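Local coordinates for SPCC18.06c protein (Schizosaccharomyces pombe, PDB 2P51) that removes poly(A) tails from mRNA as the catalytic 3'-exoribonuclease subunit of the CCR4-NOT complex, releasing 5'-AMP with the help of divalent metal ions, at residues V47-V57 with W164-Y175. Residues are numbered along the deposited sequence; the frame is centred on the assembly and turned at random.
Sequences VVSMDTEFPGV and WITFHSGYDFAY. With MG (magnesium ion), chain C; MG (magnesium ion), chain B.
D51 and D172 share one magnesium ion, through D51 OD1 and, at 2.1 Å, D172 OD2; four waters complete its shell. Sharing the ion, D51 OD1 and D172 OD2 lie 2.9 Å apart without a hydrogen bond, the carboxylate planes 80° apart. D51 OD2 reaches the second magnesium ion, which E53 OE2 and D241 also bind. Metal and T52 divide the D172 carboxylate: OD1 accepts the T52 hydroxyl on its anti side, 28° out of the carboxylate plane (OG1 to OD1, 2.7 Å), and, weakly, the T52 backbone N-H, while a metal-bound water also donates to it. One further water accepts from F167 N and lies within hydrogen-bonding distance of M50 O and D172 OD2. Behind D172, M50 SD packs on its CB, and the bends at chi2 and chi3 bring CE against the F173 ring in an off-centre CH-pi contact. In the aromatic cluster of F54, Y171 and Y175, Y175 CE1 lies over one face of the F54 ring (CG to CE1, 3.3 Å), the two planes near parallel but slid apart, while F54 CZ meets Y171 CB and D172 OD1 lies at the F54 rim; an alanine here would probably open a gap between Y171 and Y175 and uncover that flank of D172. Farther back, I165 N to V48 O (2.8 Å) and M50 N to I165 O join parallel strands. D51 and E53 on the strand, D172 on helix 170-181 and D241 on helix 238-257 form the four-acid, two-metal site of the DEDD nuclease fold.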
# COMPACT_ATOMS: atom_id res chain seq x y z
N VAL A 47 -12.16 -6.45 2.47
CA VAL A 47 -10.74 -6.86 2.45
C VAL A 47 -10.03 -5.87 1.50
O VAL A 47 -10.31 -5.85 0.31
CB VAL A 47 -10.53 -8.32 2.05
CG1 VAL A 47 -9.02 -8.65 2.04
CG2 VAL A 47 -11.26 -9.26 2.98
N VAL A 48 -9.16 -5.03 2.08
CA VAL A 48 -8.50 -4.00 1.27
C VAL A 48 -7.02 -4.35 1.08
O VAL A 48 -6.32 -4.44 2.12
CB VAL A 48 -8.58 -2.65 1.98
CG1 VAL A 48 -7.86 -1.58 1.14
CG2 VAL A 48 -10.03 -2.22 2.26
N SER A 49 -6.56 -4.51 -0.15
CA SER A 49 -5.13 -4.79 -0.42
C SER A 49 -4.47 -3.50 -0.88
O SER A 49 -5.14 -2.79 -1.67
CB SER A 49 -4.95 -5.91 -1.46
OG SER A 49 -5.56 -7.10 -0.91
N MET A 50 -3.24 -3.25 -0.42
CA MET A 50 -2.68 -1.91 -0.64
C MET A 50 -1.22 -1.99 -1.05
O MET A 50 -0.47 -2.89 -0.61
CB MET A 50 -2.83 -1.07 0.65
CG MET A 50 -2.26 0.32 0.66
SD MET A 50 -0.49 0.36 1.10
CE MET A 50 -0.65 0.12 2.89
N ASP A 51 -0.88 -1.00 -1.88
CA ASP A 51 0.51 -0.74 -2.24
C ASP A 51 0.72 0.76 -2.40
O ASP A 51 -0.32 1.46 -2.59
CB ASP A 51 0.94 -1.43 -3.55
CG ASP A 51 2.44 -1.34 -3.82
OD1 ASP A 51 3.21 -1.35 -2.82
OD2 ASP A 51 2.78 -1.26 -5.01
N THR A 52 1.96 1.25 -2.37
CA THR A 52 2.17 2.65 -2.69
C THR A 52 3.38 2.77 -3.63
O THR A 52 4.23 1.88 -3.68
CB THR A 52 2.48 3.57 -1.48
OG1 THR A 52 3.81 3.32 -1.01
CG2 THR A 52 1.47 3.32 -0.33
N GLU A 53 3.45 3.85 -4.40
CA GLU A 53 4.67 4.17 -5.11
C GLU A 53 5.19 5.51 -4.53
O GLU A 53 4.39 6.41 -4.20
CB GLU A 53 4.48 4.28 -6.62
CG GLU A 53 3.86 3.08 -7.31
CD GLU A 53 4.61 1.79 -7.12
OE1 GLU A 53 5.85 1.77 -7.09
OE2 GLU A 53 3.93 0.73 -7.00
N PHE A 54 6.49 5.67 -4.44
CA PHE A 54 7.13 6.83 -3.84
C PHE A 54 8.54 6.91 -4.43
O PHE A 54 8.96 5.96 -5.11
CB PHE A 54 7.14 6.69 -2.32
CG PHE A 54 7.72 5.37 -1.83
CD1 PHE A 54 9.09 5.23 -1.63
CD2 PHE A 54 6.87 4.30 -1.56
CE1 PHE A 54 9.62 4.04 -1.18
CE2 PHE A 54 7.40 3.09 -1.14
CZ PHE A 54 8.78 2.98 -0.94
N PRO A 55 9.23 8.01 -4.26
CA PRO A 55 10.48 8.21 -5.03
C PRO A 55 11.72 7.58 -4.44
O PRO A 55 12.82 8.14 -4.47
CB PRO A 55 10.60 9.74 -5.09
CG PRO A 55 9.77 10.31 -4.03
CD PRO A 55 8.86 9.23 -3.49
N GLY A 56 11.55 6.36 -3.91
CA GLY A 56 12.70 5.58 -3.51
C GLY A 56 13.27 5.97 -2.15
O GLY A 56 12.54 6.53 -1.33
N VAL A 57 14.51 5.62 -1.92
CA VAL A 57 15.31 5.96 -0.76
C VAL A 57 16.47 6.85 -1.21
O VAL A 57 17.22 6.46 -2.15
CB VAL A 57 15.85 4.68 -0.10
CG1 VAL A 57 16.85 4.94 1.02
CG2 VAL A 57 14.63 3.90 0.40
N TRP A 164 -6.76 -5.29 6.21
CA TRP A 164 -5.81 -4.74 5.24
C TRP A 164 -4.74 -5.76 4.89
O TRP A 164 -4.21 -6.45 5.78
CB TRP A 164 -5.13 -3.48 5.81
CG TRP A 164 -6.05 -2.29 5.78
CD1 TRP A 164 -7.16 -2.09 6.58
CD2 TRP A 164 -5.96 -1.16 4.90
NE1 TRP A 164 -7.74 -0.88 6.23
CE2 TRP A 164 -7.03 -0.28 5.20
CE3 TRP A 164 -5.06 -0.78 3.86
CZ2 TRP A 164 -7.24 0.93 4.53
CZ3 TRP A 164 -5.30 0.42 3.21
CH2 TRP A 164 -6.37 1.27 3.52
N ILE A 165 -4.45 -5.90 3.61
CA ILE A 165 -3.47 -6.85 3.08
C ILE A 165 -2.36 -6.09 2.40
O ILE A 165 -2.64 -5.20 1.60
CB ILE A 165 -4.12 -7.80 2.07
CG1 ILE A 165 -5.39 -8.44 2.59
CG2 ILE A 165 -3.08 -8.85 1.60
CD1 ILE A 165 -5.16 -9.25 3.87
N THR A 166 -1.09 -6.42 2.74
CA THR A 166 0.04 -5.65 2.22
C THR A 166 1.15 -6.63 1.87
O THR A 166 1.01 -7.83 2.08
CB THR A 166 0.53 -4.63 3.27
OG1 THR A 166 0.93 -5.38 4.44
CG2 THR A 166 -0.59 -3.63 3.66
N PHE A 167 2.25 -6.07 1.34
CA PHE A 167 3.42 -6.92 1.05
C PHE A 167 4.66 -6.09 1.37
O PHE A 167 4.88 -5.03 0.71
CB PHE A 167 3.40 -7.38 -0.41
CG PHE A 167 4.59 -8.29 -0.76
CD1 PHE A 167 4.46 -9.66 -0.64
CD2 PHE A 167 5.81 -7.73 -1.21
CE1 PHE A 167 5.51 -10.53 -0.93
CE2 PHE A 167 6.88 -8.58 -1.44
CZ PHE A 167 6.72 -9.95 -1.30
N HIS A 168 5.49 -6.54 2.31
CA HIS A 168 6.75 -5.87 2.67
C HIS A 168 6.45 -4.40 2.96
O HIS A 168 6.89 -3.45 2.29
CB HIS A 168 7.78 -6.04 1.55
CG HIS A 168 9.21 -5.90 1.99
ND1 HIS A 168 9.62 -5.14 3.06
CD2 HIS A 168 10.34 -6.45 1.47
CE1 HIS A 168 10.94 -5.23 3.18
NE2 HIS A 168 11.41 -6.03 2.21
N SER A 169 5.62 -4.24 3.97
CA SER A 169 4.72 -3.12 4.09
C SER A 169 5.23 -1.92 4.88
O SER A 169 4.45 -0.98 5.04
CB SER A 169 3.40 -3.57 4.80
OG SER A 169 3.82 -4.01 6.12
N GLY A 170 6.47 -1.88 5.41
CA GLY A 170 6.87 -0.79 6.31
C GLY A 170 6.70 0.57 5.64
O GLY A 170 6.08 1.49 6.21
N TYR A 171 7.27 0.75 4.45
CA TYR A 171 7.14 2.05 3.79
C TYR A 171 5.71 2.32 3.39
O TYR A 171 5.25 3.47 3.56
CB TYR A 171 8.05 2.17 2.53
CG TYR A 171 9.49 2.47 2.85
CD1 TYR A 171 10.35 1.50 3.39
CD2 TYR A 171 10.06 3.73 2.57
CE1 TYR A 171 11.69 1.77 3.67
CE2 TYR A 171 11.40 3.98 2.86
CZ TYR A 171 12.23 3.03 3.40
OH TYR A 171 13.56 3.29 3.68
N ASP A 172 5.02 1.34 2.83
CA ASP A 172 3.67 1.54 2.33
C ASP A 172 2.73 2.00 3.45
O ASP A 172 1.97 2.99 3.32
CB ASP A 172 3.20 0.24 1.68
CG ASP A 172 3.86 -0.13 0.39
OD1 ASP A 172 4.42 0.82 -0.24
OD2 ASP A 172 3.92 -1.31 -0.03
N PHE A 173 2.80 1.30 4.60
CA PHE A 173 1.95 1.70 5.73
C PHE A 173 2.43 3.05 6.28
O PHE A 173 1.59 3.88 6.70
CB PHE A 173 1.99 0.69 6.88
CG PHE A 173 0.91 -0.36 6.89
CD1 PHE A 173 -0.43 -0.02 6.71
CD2 PHE A 173 1.22 -1.69 7.06
CE1 PHE A 173 -1.49 -0.94 6.70
CE2 PHE A 173 0.19 -2.61 7.07
CZ PHE A 173 -1.14 -2.28 6.89
N ALA A 174 3.73 3.32 6.33
CA ALA A 174 4.22 4.61 6.83
C ALA A 174 3.66 5.73 5.97
O ALA A 174 3.28 6.80 6.50
CB ALA A 174 5.74 4.64 6.92
N TYR A 175 3.60 5.54 4.64
CA TYR A 175 3.07 6.63 3.79
C TYR A 175 1.60 6.88 4.07
O TYR A 175 1.19 8.05 4.03
CB TYR A 175 3.29 6.30 2.31
CG TYR A 175 4.63 6.87 1.84
CD1 TYR A 175 5.73 6.10 1.54
CD2 TYR A 175 4.72 8.25 1.75
CE1 TYR A 175 6.95 6.65 1.11
CE2 TYR A 175 5.90 8.80 1.34
CZ TYR A 175 7.01 8.03 1.03
OH TYR A 175 8.15 8.67 0.64
MG MG C . 4.46 -1.15 -6.23
MG MG B . 4.80 -2.13 -1.78
O HOH W 1 1.99 -3.19 0.91
O HOH W 2 5.57 -0.21 -4.67
O HOH W 3 10.77 6.95 0.97
O HOH W 4 3.89 -3.95 -1.46
O HOH W 5 6.37 -3.04 -0.67
O HOH W 6 5.98 -0.44 -1.95
O HOH W 7 5.60 -2.75 -3.51